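Local coordinates for protein MstE (Scytonema sp. PCC 10023, PDB 6SBF) that probably catalyses a class II (type II) terpene cyclisation in merosterol biosynthesis, building complex isoprenoid scaffolds with a single-domain alpha6-alpha6 barrel, at residues A[354-357]-A[358-362]; A[116-119]-A[120-124]; A[59-62]-A[63-67]; A[26-29]-A[30-34]. The protein carries 1 engineered substitution. One frame throughout, in Å; residues are numbered along the deposited sequence.

How the contacts relate
Contacts 1, 3 and 4 are one-turn arrangements within helices of the alpha6-alpha6 barrel; contact 2 is the end of one. Contact 3 is the most central, its centre about 9 Å from that of the chain, and touches two others. It meets contact 1, 14 Å away between centres, through Thr355 OG1 and Tyr64 OH, 2.7 Å apart and probably hydrogen-bonded. Contact 2 lies 11 Å from it between centres, with Leu118 packed against Gly66. Contacts 1 and 4, centred 10 Å apart, join through Val357 CG2 on Ile28 CG2 at 3.8 Å and through Val361 on Ile28. No substrate is bound; aromatic rings gather around Trp60 and Tyr64 of contact 3.

Contact 1: residues A[354-357]-A[358-362]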
ATOM      1  N   ALA A 354       5.572  -8.166   2.759  1.00 11.02           N
ATOM      2  CA  ALA A 354       6.111  -6.899   3.283  1.00 11.03           C
ATOM      3  C   ALA A 354       5.054  -6.162   4.098  1.00 11.46           C
ATOM      4  O   ALA A 354       5.380  -5.544   5.116  1.00 11.30           O
ATOM      5  CB  ALA A 354       6.629  -6.078   2.133  1.00 13.15           C
ATOM      6  N   THR A 355       3.820  -6.168   3.609  1.00 11.53           N
ATOM      7  CA  THR A 355       2.733  -5.505   4.330  1.00 10.98           C
ATOM      8  C   THR A 355       2.549  -6.135   5.698  1.00 10.98           C
ATOM      9  O   THR A 355       2.401  -5.409   6.728  1.00 12.07           O
ATOM     10  CB  THR A 355       1.452  -5.599   3.504  1.00 12.00           C
ATOM     11  OG1 THR A 355       1.609  -5.127   2.163  1.00 12.52           O
ATOM     12  CG2 THR A 355       0.357  -4.796   4.159  1.00 13.05           C
ATOM     13  N   VAL A 356       2.447  -7.444   5.749  1.00 11.43           N
ATOM     14  CA  VAL A 356       2.219  -8.160   7.002  1.00 11.64           C
ATOM     15  C   VAL A 356       3.367  -7.872   7.965  1.00 11.80           C
ATOM     16  O   VAL A 356       3.114  -7.557   9.162  1.00 12.13           O
ATOM     17  CB  VAL A 356       1.984  -9.666   6.824  1.00 12.70           C
ATOM     18  CG1 VAL A 356       1.897 -10.357   8.166  1.00 14.23           C
ATOM     19  CG2 VAL A 356       0.768  -9.916   5.912  1.00 12.43           C
ATOM     20  N   VAL A 357       4.604  -8.018   7.515  1.00 12.77           N
ATOM     21  CA  VAL A 357       5.725  -7.885   8.485  1.00 13.14           C
ATOM     22  C   VAL A 357       5.724  -6.440   9.021  1.00 13.38           C
ATOM     23  O   VAL A 357       5.941  -6.234  10.234  1.00 13.43           O
ATOM     24  CB  VAL A 357       7.041  -8.381   7.878  1.00 16.34           C
ATOM     25  CG1 VAL A 357       7.497  -7.409   6.901  1.00 17.45           C
ATOM     26  CG2 VAL A 357       8.014  -8.646   8.999  1.00 19.53           C
ATOM     27  N   ASN A 358       5.431  -5.441   8.203  1.00 12.40           N
ATOM     28  CA  ASN A 358       5.360  -4.062   8.698  1.00 12.95           C
ATOM     29  C   ASN A 358       4.315  -3.927   9.815  1.00 12.88           C
ATOM     30  O   ASN A 358       4.551  -3.308  10.868  1.00 13.03           O
ATOM     31  CB  ASN A 358       5.126  -3.129   7.548  1.00 13.72           C
ATOM     32  CG  ASN A 358       4.794  -1.735   7.983  1.00 13.77           C
ATOM     33  OD1 ASN A 358       3.664  -1.467   8.355  1.00 16.17           O
ATOM     34  ND2 ASN A 358       5.763  -0.837   7.884  1.00 13.83           N
ATOM     35  N   SER A 359       3.132  -4.501   9.589  1.00 11.83           N
ATOM     36  CA  SER A 359       2.033  -4.356  10.580  1.00 11.72           C
ATOM     37  C   SER A 359       2.466  -5.018  11.891  1.00 11.86           C
ATOM     38  O   SER A 359       2.109  -4.520  12.954  1.00 12.57           O
ATOM     39  CB  SER A 359       0.723  -4.900  10.024  1.00 12.53           C
ATOM     40  OG  SER A 359       0.680  -6.345   9.950  1.00 14.07           O
ATOM     41  N   LEU A 360       3.159  -6.159  11.830  1.00 11.69           N
ATOM     42  CA  LEU A 360       3.547  -6.904  13.046  1.00 12.73           C
ATOM     43  C   LEU A 360       4.644  -6.123  13.819  1.00 11.61           C
ATOM     44  O   LEU A 360       4.595  -6.073  15.039  1.00 13.36           O
ATOM     45  CB  LEU A 360       4.038  -8.294  12.682  1.00 11.81           C
ATOM     46  CG  LEU A 360       2.997  -9.254  12.126  1.00 13.00           C
ATOM     47  CD1 LEU A 360       3.657 -10.576  11.755  1.00 15.15           C
ATOM     48  CD2 LEU A 360       1.878  -9.473  13.124  1.00 14.67           C
ATOM     49  N   VAL A 361       5.584  -5.546  13.087  1.00 12.61           N
ATOM     50  CA  VAL A 361       6.610  -4.688  13.721  1.00 13.56           C
ATOM     51  C   VAL A 361       5.943  -3.514  14.446  1.00 13.19           C
ATOM     52  O   VAL A 361       6.274  -3.221  15.617  1.00 16.29           O
ATOM     53  CB  VAL A 361       7.652  -4.235  12.696  1.00 14.49           C
ATOM     54  CG1 VAL A 361       8.622  -3.245  13.319  1.00 18.25           C
ATOM     55  CG2 VAL A 361       8.455  -5.388  12.145  1.00 15.77           C
ATOM     56  N   LYS A 362       5.009  -2.850  13.793  1.00 13.02           N
ATOM     57  CA  LYS A 362       4.362  -1.671  14.389  1.00 14.45           C
ATOM     58  C   LYS A 362       3.482  -2.099  15.557  1.00 15.31           C
ATOM     59  O   LYS A 362       3.362  -1.319  16.505  1.00 17.44           O
ATOM     60  CB  LYS A 362       3.611  -0.919  13.303  1.00 13.91           C
ATOM     61  CG  LYS A 362       4.447  -0.286  12.201  1.00 16.97           C
ATOM     62  CD  LYS A 362       3.701   0.424  11.086  1.00 19.29           C
ATOM     63  CE  LYS A 362       2.691   1.415  11.549  1.00 24.27           C
ATOM     64  NZ  LYS A 362       3.412   2.613  12.025  1.00 32.06           N
TER
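Val356 and Leu360, one turn apart on helix 350-363 of the alpha6-alpha6 barrel, lie side by side and point the same way. Followed outward, Leu360 first sets CB 3.7 Å from Val356 O. Swung beside the backbone N (chi1 -68°), Leu360 CG hangs over Val356 O at 3.4 Å, and one terminal methyl, CD1, then meets Val356 CG1 at 4.0 Å. Val356 O is gripped twice: Leu360 N approaches nearly along the C=O axis, while Ser359 OG donates at 2.8 Å from the flank, at a C=O...donor angle of 123°. The serine hydroxyl gets there because it stands between its own backbone N and carbonyl carbon (chi1 73°), so this buried polar atom is satisfied by its own helix while its side chain touches Ala269 and Leu272 of helix 265-275. An alanine in place of Ser359 would remove the hydroxyl, and Val356 O would probably lose one of its two helix donors, keeping the Leu360 N-H, a small gap opening beside helix 265-275. Asn358 turns its amide off the helix instead, ND2 bonding to Met68 O. One turn beyond Val357, Val361 N binds Val357 O, and Val361 CG2 presses on that oxygen at 3.3 Å.

Contact 2: residues A[116-119]-A[120-124]; sequences LQLA and AAVGA
Ala119 and Ala124 meet where helix 109-121 ends, in a Schellman motif. The hydrogen bonds come first. Ala120 N and Ala121 N still reach back four residues, to Leu116 O and Gln117 O. At Val122 the regular pattern frays: its N still reaches Leu118 O, at 3.2 Å, but with an angle of only 137° at the hydrogen, and makes a weak second bond to Ala119 O. The chain then turns through Gly123, whose positive phi of 74° reverses its direction. Ala124 N thereby reaches Ala119 O at 2.8 Å, from above the carbonyl plane, and Gly123 N bonds to Ala120 O at 3.2 Å; these are the two bonds that define the motif.

The apolar contacts follow from the same turn. Ala124 CB comes to 4.1 Å from Ala119 CB, the hydrophobic touch that commonly closes a Schellman motif, and Trp85 of helix 75-90 packs on both methyls as well as on Val122. Val122 CG2 rests 3.5 Å from Ala119 O, whereas its CG1 is only loosely placed against Leu118 CD1, at 4.5 Å.

Carbonyls of the last helical turn would otherwise lack the donors of a following turn. The looped-back amides of Gly123 and Ala124 supply them, so the helix can stop with Ala119 O and Ala120 O both paired, and the Ala119 and Ala124 methyls meet on the side where Trp85 packs.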
ATOM      1  N   LEU A 116       9.450   8.306  -2.652  1.00 11.47           N
ATOM      2  CA  LEU A 116       9.762   9.427  -1.750  1.00 11.37           C
ATOM      3  C   LEU A 116       9.700   9.012  -0.290  1.00 11.40           C
ATOM      4  O   LEU A 116      10.510   9.564   0.515  1.00 13.48           O
ATOM      5  CB  LEU A 116       8.944  10.651  -2.129  1.00 11.98           C
ATOM      6  CG  LEU A 116       9.292  11.294  -3.459  1.00 13.14           C
ATOM      7  CD1 LEU A 116       8.217  12.304  -3.851  1.00 14.44           C
ATOM      8  CD2 LEU A 116      10.656  11.998  -3.372  1.00 17.00           C
ATOM      9  N   GLN A 117       8.802   8.133   0.112  1.00 11.88           N
ATOM     10  CA  GLN A 117       8.788   7.613   1.485  1.00 12.13           C
ATOM     11  C   GLN A 117      10.099   6.865   1.717  1.00 12.09           C
ATOM     12  O   GLN A 117      10.706   6.950   2.792  1.00 13.49           O
ATOM     13  CB  GLN A 117       7.559   6.741   1.728  1.00 12.85           C
ATOM     14  CG  GLN A 117       6.242   7.504   1.737  1.00 13.78           C
ATOM     15  CD  GLN A 117       5.125   6.636   2.271  1.00 14.02           C
ATOM     16  OE1 GLN A 117       5.141   6.241   3.435  1.00 15.81           O
ATOM     17  NE2 GLN A 117       4.128   6.333   1.427  1.00 17.08           N
ATOM     18  N   LEU A 118      10.511   6.051   0.753  1.00 11.65           N
ATOM     19  CA  LEU A 118      11.767   5.304   0.879  1.00 12.38           C
ATOM     20  C   LEU A 118      12.949   6.289   0.964  1.00 12.00           C
ATOM     21  O   LEU A 118      13.849   6.091   1.808  1.00 12.76           O
ATOM     22  CB  LEU A 118      11.912   4.312  -0.271  1.00 12.65           C
ATOM     23  CG  LEU A 118      13.231   3.532  -0.272  1.00 13.77           C
ATOM     24  CD1 LEU A 118      13.561   2.800   1.003  1.00 15.85           C
ATOM     25  CD2 LEU A 118      13.274   2.555  -1.412  1.00 16.22           C
ATOM     26  N   ALA A 119      12.944   7.301   0.134  1.00 12.00           N
ATOM     27  CA  ALA A 119      14.009   8.331   0.156  1.00 12.61           C
ATOM     28  C   ALA A 119      14.120   8.903   1.570  1.00 12.46           C
ATOM     29  O   ALA A 119      15.244   9.056   2.076  1.00 14.20           O
ATOM     30  CB  ALA A 119      13.745   9.412  -0.857  1.00 13.59           C
ATOM     31  N   ALA A 120      13.012   9.193   2.229  1.00 13.76           N
ATOM     32  CA  ALA A 120      13.062   9.753   3.588  1.00 14.17           C
ATOM     33  C   ALA A 120      13.761   8.761   4.512  1.00 13.82           C
ATOM     34  O   ALA A 120      14.573   9.190   5.396  1.00 16.75           O
ATOM     35  CB  ALA A 120      11.692  10.152   4.065  1.00 16.97           C
ATOM     36  N   ALA A 121      13.474   7.483   4.415  1.00 13.64           N
ATOM     37  CA  ALA A 121      14.070   6.475   5.326  1.00 14.48           C
ATOM     38  C   ALA A 121      15.582   6.394   5.172  1.00 13.18           C
ATOM     39  O   ALA A 121      16.263   6.005   6.125  1.00 15.49           O
ATOM     40  CB  ALA A 121      13.427   5.125   5.074  1.00 15.51           C
ATOM     41  N   VAL A 122      16.101   6.726   4.002  1.00 12.60           N
ATOM     42  CA  VAL A 122      17.555   6.638   3.758  1.00 13.20           C
ATOM     43  C   VAL A 122      18.186   8.042   3.706  1.00 13.06           C
ATOM     44  O   VAL A 122      19.326   8.142   3.244  1.00 16.29           O
ATOM     45  CB  VAL A 122      17.868   5.778   2.521  1.00 12.98           C
ATOM     46  CG1 VAL A 122      17.361   4.353   2.725  1.00 15.33           C
ATOM     47  CG2 VAL A 122      17.339   6.426   1.236  1.00 13.98           C
ATOM     48  N   GLY A 123      17.519   9.077   4.200  1.00 14.14           N
ATOM     49  CA  GLY A 123      18.131  10.389   4.362  1.00 16.57           C
ATOM     50  C   GLY A 123      18.320  11.123   3.064  1.00 16.00           C
ATOM     51  O   GLY A 123      19.119  12.035   2.993  1.00 19.18           O
ATOM     52  N   ALA A 124      17.488  10.773   2.069  1.00 14.62           N
ATOM     53  CA  ALA A 124      17.589  11.345   0.714  1.00 14.58           C
ATOM     54  C   ALA A 124      16.385  12.205   0.335  1.00 14.16           C
ATOM     55  O   ALA A 124      16.266  12.597  -0.843  1.00 15.23           O
ATOM     56  CB  ALA A 124      17.759  10.252  -0.288  1.00 15.05           C
TER

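Contact 3: residues A[59-62]-A[63-67]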
ATOM      1  N   GLU A  59       9.958  -0.941  -9.934  1.00 11.63           N
ATOM      2  CA  GLU A  59      10.184   0.350  -9.233  1.00 11.81           C
ATOM      3  C   GLU A  59       9.146   0.498  -8.134  1.00 12.38           C
ATOM      4  O   GLU A  59       9.465   0.833  -7.006  1.00 12.23           O
ATOM      5  CB  GLU A  59      10.092   1.528 -10.192  1.00 11.92           C
ATOM      6  CG  GLU A  59      11.152   1.539 -11.267  1.00 12.82           C
ATOM      7  CD  GLU A  59      10.992   2.581 -12.344  1.00 13.19           C
ATOM      8  OE1 GLU A  59      10.453   3.675 -12.081  1.00 14.20           O
ATOM      9  OE2 GLU A  59      11.439   2.296 -13.514  1.00 14.18           O
ATOM     10  N   TRP A  60       7.848   0.322  -8.478  1.00 12.27           N
ATOM     11  CA  TRP A  60       6.769   0.497  -7.503  1.00 11.91           C
ATOM     12  C   TRP A  60       6.906  -0.512  -6.360  1.00 10.72           C
ATOM     13  O   TRP A  60       6.820  -0.162  -5.168  1.00 12.10           O
ATOM     14  CB  TRP A  60       5.444   0.361  -8.238  1.00 12.81           C
ATOM     15  CG  TRP A  60       4.282   0.167  -7.317  1.00 12.90           C
ATOM     16  CD1 TRP A  60       3.935   0.892  -6.230  1.00 14.92           C
ATOM     17  CD2 TRP A  60       3.271  -0.828  -7.440  1.00 14.02           C
ATOM     18  NE1 TRP A  60       2.767   0.438  -5.690  1.00 14.92           N
ATOM     19  CE2 TRP A  60       2.352  -0.640  -6.407  1.00 14.17           C
ATOM     20  CE3 TRP A  60       3.084  -1.853  -8.362  1.00 15.43           C
ATOM     21  CZ2 TRP A  60       1.196  -1.411  -6.286  1.00 17.42           C
ATOM     22  CZ3 TRP A  60       1.938  -2.600  -8.232  1.00 18.29           C
ATOM     23  CH2 TRP A  60       1.028  -2.416  -7.200  1.00 18.15           C
ATOM     24  N   VAL A  61       7.069  -1.779  -6.675  1.00 10.86           N
ATOM     25  CA  VAL A  61       7.115  -2.857  -5.682  1.00 11.70           C
ATOM     26  C   VAL A  61       8.307  -2.611  -4.762  1.00 10.98           C
ATOM     27  O   VAL A  61       8.172  -2.756  -3.523  1.00 11.70           O
ATOM     28  CB  VAL A  61       7.181  -4.229  -6.348  1.00 11.68           C
ATOM     29  CG1 VAL A  61       7.386  -5.310  -5.326  1.00 12.25           C
ATOM     30  CG2 VAL A  61       5.904  -4.478  -7.115  1.00 12.60           C
ATOM     31  N   THR A  62       9.437  -2.195  -5.300  1.00 10.82           N
ATOM     32  CA  THR A  62      10.664  -1.942  -4.488  1.00 11.64           C
ATOM     33  C   THR A  62      10.464  -0.725  -3.584  1.00 10.92           C
ATOM     34  O   THR A  62      10.875  -0.788  -2.419  1.00 11.60           O
ATOM     35  CB  THR A  62      11.844  -1.849  -5.449  1.00 11.28           C
ATOM     36  OG1 THR A  62      12.104  -3.142  -5.988  1.00 12.24           O
ATOM     37  CG2 THR A  62      13.105  -1.365  -4.772  1.00 11.21           C
ATOM     38  N   ALA A  63       9.874   0.325  -4.098  1.00 10.78           N
ATOM     39  CA  ALA A  63       9.602   1.536  -3.279  1.00 11.64           C
ATOM     40  C   ALA A  63       8.690   1.137  -2.112  1.00 11.94           C
ATOM     41  O   ALA A  63       8.882   1.584  -0.952  1.00 11.46           O
ATOM     42  CB  ALA A  63       9.021   2.639  -4.135  1.00 12.21           C
ATOM     43  N   TYR A  64       7.619   0.368  -2.413  1.00 10.94           N
ATOM     44  CA  TYR A  64       6.646  -0.052  -1.397  1.00 10.69           C
ATOM     45  C   TYR A  64       7.317  -0.944  -0.351  1.00 10.75           C
ATOM     46  O   TYR A  64       7.178  -0.736   0.853  1.00 11.22           O
ATOM     47  CB  TYR A  64       5.457  -0.702  -2.070  1.00 11.41           C
ATOM     48  CG  TYR A  64       4.400  -1.208  -1.122  1.00 10.79           C
ATOM     49  CD1 TYR A  64       4.403  -2.480  -0.604  1.00 10.49           C
ATOM     50  CD2 TYR A  64       3.360  -0.370  -0.762  1.00 11.64           C
ATOM     51  CE1 TYR A  64       3.381  -2.978   0.191  1.00 10.98           C
ATOM     52  CE2 TYR A  64       2.339  -0.857   0.051  1.00 11.93           C
ATOM     53  CZ  TYR A  64       2.321  -2.152   0.515  1.00 11.17           C
ATOM     54  OH  TYR A  64       1.302  -2.637   1.305  1.00 12.89           O
ATOM     55  N   VAL A  65       7.970  -1.992  -0.808  1.00 10.99           N
ATOM     56  CA  VAL A  65       8.595  -2.970   0.115  1.00 11.12           C
ATOM     57  C   VAL A  65       9.660  -2.244   0.957  1.00 11.43           C
ATOM     58  O   VAL A  65       9.735  -2.529   2.152  1.00 11.77           O
ATOM     59  CB  VAL A  65       9.138  -4.180  -0.637  1.00 12.03           C
ATOM     60  CG1 VAL A  65       9.940  -5.074   0.278  1.00 12.53           C
ATOM     61  CG2 VAL A  65       8.018  -4.975  -1.278  1.00 12.68           C
ATOM     62  N   GLY A  66      10.461  -1.419   0.319  1.00 11.00           N
ATOM     63  CA  GLY A  66      11.486  -0.698   1.092  1.00 11.73           C
ATOM     64  C   GLY A  66      10.842   0.156   2.152  1.00 11.41           C
ATOM     65  O   GLY A  66      11.314   0.156   3.308  1.00 12.11           O
ATOM     66  N   THR A  67       9.752   0.855   1.827  1.00 11.12           N
ATOM     67  CA  THR A  67       9.060   1.681   2.831  1.00 10.36           C
ATOM     68  C   THR A  67       8.538   0.765   3.947  1.00 11.34           C
ATOM     69  O   THR A  67       8.630   1.118   5.155  1.00 12.10           O
ATOM     70  CB  THR A  67       7.957   2.510   2.154  1.00 11.61           C
ATOM     71  OG1 THR A  67       8.514   3.401   1.194  1.00 12.22           O
ATOM     72  CG2 THR A  67       7.170   3.318   3.182  1.00 12.65           C
TER
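Ala63, Tyr64, Val65 and Gly66 donate their N-H groups to Glu59, Trp60, Val61 and Thr62 in turn, an unbroken run of alpha-helical bonds at the start of helix 59-69. The bonds are short, Val65 N lying 2.8 Å from Val61 O. One turn on, Ala63 O takes two donors from a single residue: Thr67 N at 3.0 Å and Thr67 OG1 at 2.8 Å, which arrive from opposite faces of its plane.

Among the side chains, Val61 and Val65 run alongside each other. With CG1 of Val65 opposite its backbone N (chi1 172°), Val65 CG2 falls beside that N and sits 3.2 Å from Val61 O and 4.1 Å from Val61 CG1, while Ala354 of helix 350-363 packs on Val65. Tyr64 keeps CB 3.4 Å from Trp60 O, then leads its ring away from the helix (chi1 179°). That ring stacks on Phe351 and meets Trp114 edge-to-face; its hydroxyl is held by Thr355. The Glu59 carboxylate forms salt bridges with Arg91 and Arg94, which would offset its buried charge.

Trp60 also meets the ring of Phe351, as well as that of Phe48, so neighbouring turns contribute to one cluster of aromatic rings in the interior of the fold. Such a cluster is consistent with the aromatic-lined cyclisation pocket of class II terpene cyclases related to squalene-hopene cyclase.

Contact 4: residues A[26-29]-A[30-34]; sequences NSIN and AAVAF
Ile28 and Val32 come together through their first torsions. In Ile28 CG1 is at -70°, which leaves the CG2 methyl opposite the backbone N, leaning forward along the helix; in Val32 CG1 is at 166°, which leaves CG2 beside the backbone N, leaning back. The two CG2 methyls of Ile28 and Val32 therefore face one another across a single turn, 4.2 Å apart. Val32 CG2 also lies close over Ile28 O, at 3.2 Å, where Val32 N donates to that same oxygen at 2.9 Å. Amide and methyl of one valine thus crowd one carbonyl.

The remaining turns are carried by regular backbone bonds from Ala30, Ala31 and Ala33 to Asn26, Ser27 and Asn29. The three alanines add little more than a methyl beside the chain: Ala30 CB lies 3.5 Å from Asn26 O and Ala31 CB 3.6 Å from Ser27 O. Ala33 CB stands at the same 3.6 Å from Asn29 O.

Polar groups of this stretch tie the helix to its surroundings, Ser27 OG being hydrogen-bonded to Gln299 and Asn29 OD1 to Tyr74. A glycerol, probably from the crystallisation liquor, lies about 4 Å from the side chain of Ala30.

The result is an amphipathic helix with Ala33 exposed on one side and Ile28 and Ala31 buried against helix 350-363. The centre of the contact is about 20 Å from that of the chain, and helix-on-helix packing of this kind is consistent with the alpha6-alpha6 barrel.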
ATOM      1  N   ASN A  26      10.456 -14.114  15.863  1.00 12.87           N
ATOM      2  CA  ASN A  26      10.800 -15.239  14.957  1.00 14.41           C
ATOM      3  C   ASN A  26      10.071 -15.079  13.612  1.00 13.12           C
ATOM      4  O   ASN A  26      10.668 -15.316  12.537  1.00 14.36           O
ATOM      5  CB  ASN A  26      10.559 -16.576  15.636  1.00 15.81           C
ATOM      6  CG  ASN A  26      11.560 -16.845  16.764  1.00 17.37           C
ATOM      7  OD1 ASN A  26      12.547 -16.100  16.884  1.00 20.61           O
ATOM      8  ND2 ASN A  26      11.236 -17.797  17.629  1.00 19.35           N
ATOM      9  N   SER A  27       8.805 -14.707  13.689  1.00 13.48           N
ATOM     10  CA  SER A  27       7.943 -14.512  12.499  1.00 13.55           C
ATOM     11  C   SER A  27       8.472 -13.382  11.656  1.00 12.60           C
ATOM     12  O   SER A  27       8.687 -13.518  10.427  1.00 13.68           O
ATOM     13  CB  SER A  27       6.527 -14.180  12.954  1.00 13.39           C
ATOM     14  OG  SER A  27       5.724 -13.716  11.863  1.00 15.23           O
ATOM     15  N   ILE A  28       8.765 -12.252  12.299  1.00 13.12           N
ATOM     16  CA  ILE A  28       9.324 -11.080  11.582  1.00 13.31           C
ATOM     17  C   ILE A  28      10.646 -11.486  10.904  1.00 11.91           C
ATOM     18  O   ILE A  28      10.888 -11.116   9.767  1.00 13.30           O
ATOM     19  CB  ILE A  28       9.423  -9.886  12.527  1.00 12.29           C
ATOM     20  CG1 ILE A  28       8.036  -9.351  12.886  1.00 12.91           C
ATOM     21  CG2 ILE A  28      10.368  -8.819  11.955  1.00 13.45           C
ATOM     22  CD1 ILE A  28       8.003  -8.538  14.152  1.00 13.83           C
ATOM     23  N   ASN A  29      11.523 -12.134  11.659  1.00 12.77           N
ATOM     24  CA  ASN A  29      12.824 -12.485  11.094  1.00 12.61           C
ATOM     25  C   ASN A  29      12.736 -13.434   9.913  1.00 12.47           C
ATOM     26  O   ASN A  29      13.462 -13.279   8.927  1.00 13.47           O
ATOM     27  CB  ASN A  29      13.774 -13.039  12.166  1.00 14.15           C
ATOM     28  CG  ASN A  29      14.105 -11.978  13.216  1.00 14.48           C
ATOM     29  OD1 ASN A  29      14.118 -10.794  12.893  1.00 16.16           O
ATOM     30  ND2 ASN A  29      14.426 -12.430  14.413  1.00 15.23           N
ATOM     31  N   ALA A  30      11.815 -14.383   9.995  1.00 12.77           N
ATOM     32  CA  ALA A  30      11.627 -15.334   8.874  1.00 12.82           C
ATOM     33  C   ALA A  30      11.107 -14.579   7.644  1.00 11.79           C
ATOM     34  O   ALA A  30      11.532 -14.878   6.513  1.00 13.51           O
ATOM     35  CB  ALA A  30      10.693 -16.461   9.267  1.00 13.56           C
ATOM     36  N   ALA A  31      10.244 -13.595   7.846  1.00 12.73           N
ATOM     37  CA  ALA A  31       9.702 -12.807   6.727  1.00 13.15           C
ATOM     38  C   ALA A  31      10.773 -11.922   6.121  1.00 12.38           C
ATOM     39  O   ALA A  31      10.829 -11.766   4.887  1.00 12.75           O
ATOM     40  CB  ALA A  31       8.523 -12.039   7.196  1.00 14.10           C
ATOM     41  N   VAL A  32      11.579 -11.301   6.999  1.00 12.96           N
ATOM     42  CA  VAL A  32      12.660 -10.455   6.470  1.00 13.55           C
ATOM     43  C   VAL A  32      13.626 -11.336   5.647  1.00 12.81           C
ATOM     44  O   VAL A  32      14.077 -10.895   4.560  1.00 13.89           O
ATOM     45  CB  VAL A  32      13.379  -9.756   7.627  1.00 14.93           C
ATOM     46  CG1 VAL A  32      14.700  -9.160   7.192  1.00 16.49           C
ATOM     47  CG2 VAL A  32      12.466  -8.714   8.263  1.00 15.20           C
ATOM     48  N   ALA A  33      13.966 -12.526   6.152  1.00 13.08           N
ATOM     49  CA  ALA A  33      14.886 -13.390   5.366  1.00 14.14           C
ATOM     50  C   ALA A  33      14.233 -13.733   4.005  1.00 13.92           C
ATOM     51  O   ALA A  33      14.895 -13.715   2.938  1.00 14.05           O
ATOM     52  CB  ALA A  33      15.217 -14.657   6.129  1.00 15.63           C
ATOM     53  N   PHE A  34      12.949 -14.091   4.009  1.00 13.67           N
ATOM     54  CA  PHE A  34      12.235 -14.383   2.735  1.00 13.25           C
ATOM     55  C   PHE A  34      12.335 -13.196   1.795  1.00 12.36           C
ATOM     56  O   PHE A  34      12.686 -13.338   0.619  1.00 13.80           O
ATOM     57  CB  PHE A  34      10.766 -14.715   3.017  1.00 14.00           C
ATOM     58  CG  PHE A  34       9.894 -14.775   1.784  1.00 13.37           C
ATOM     59  CD1 PHE A  34       9.834 -15.922   1.014  1.00 14.72           C
ATOM     60  CD2 PHE A  34       9.212 -13.657   1.361  1.00 13.45           C
ATOM     61  CE1 PHE A  34       9.086 -15.938  -0.152  1.00 16.72           C
ATOM     62  CE2 PHE A  34       8.456 -13.678   0.194  1.00 14.71           C
ATOM     63  CZ  PHE A  34       8.441 -14.809  -0.570  1.00 16.52           C
TER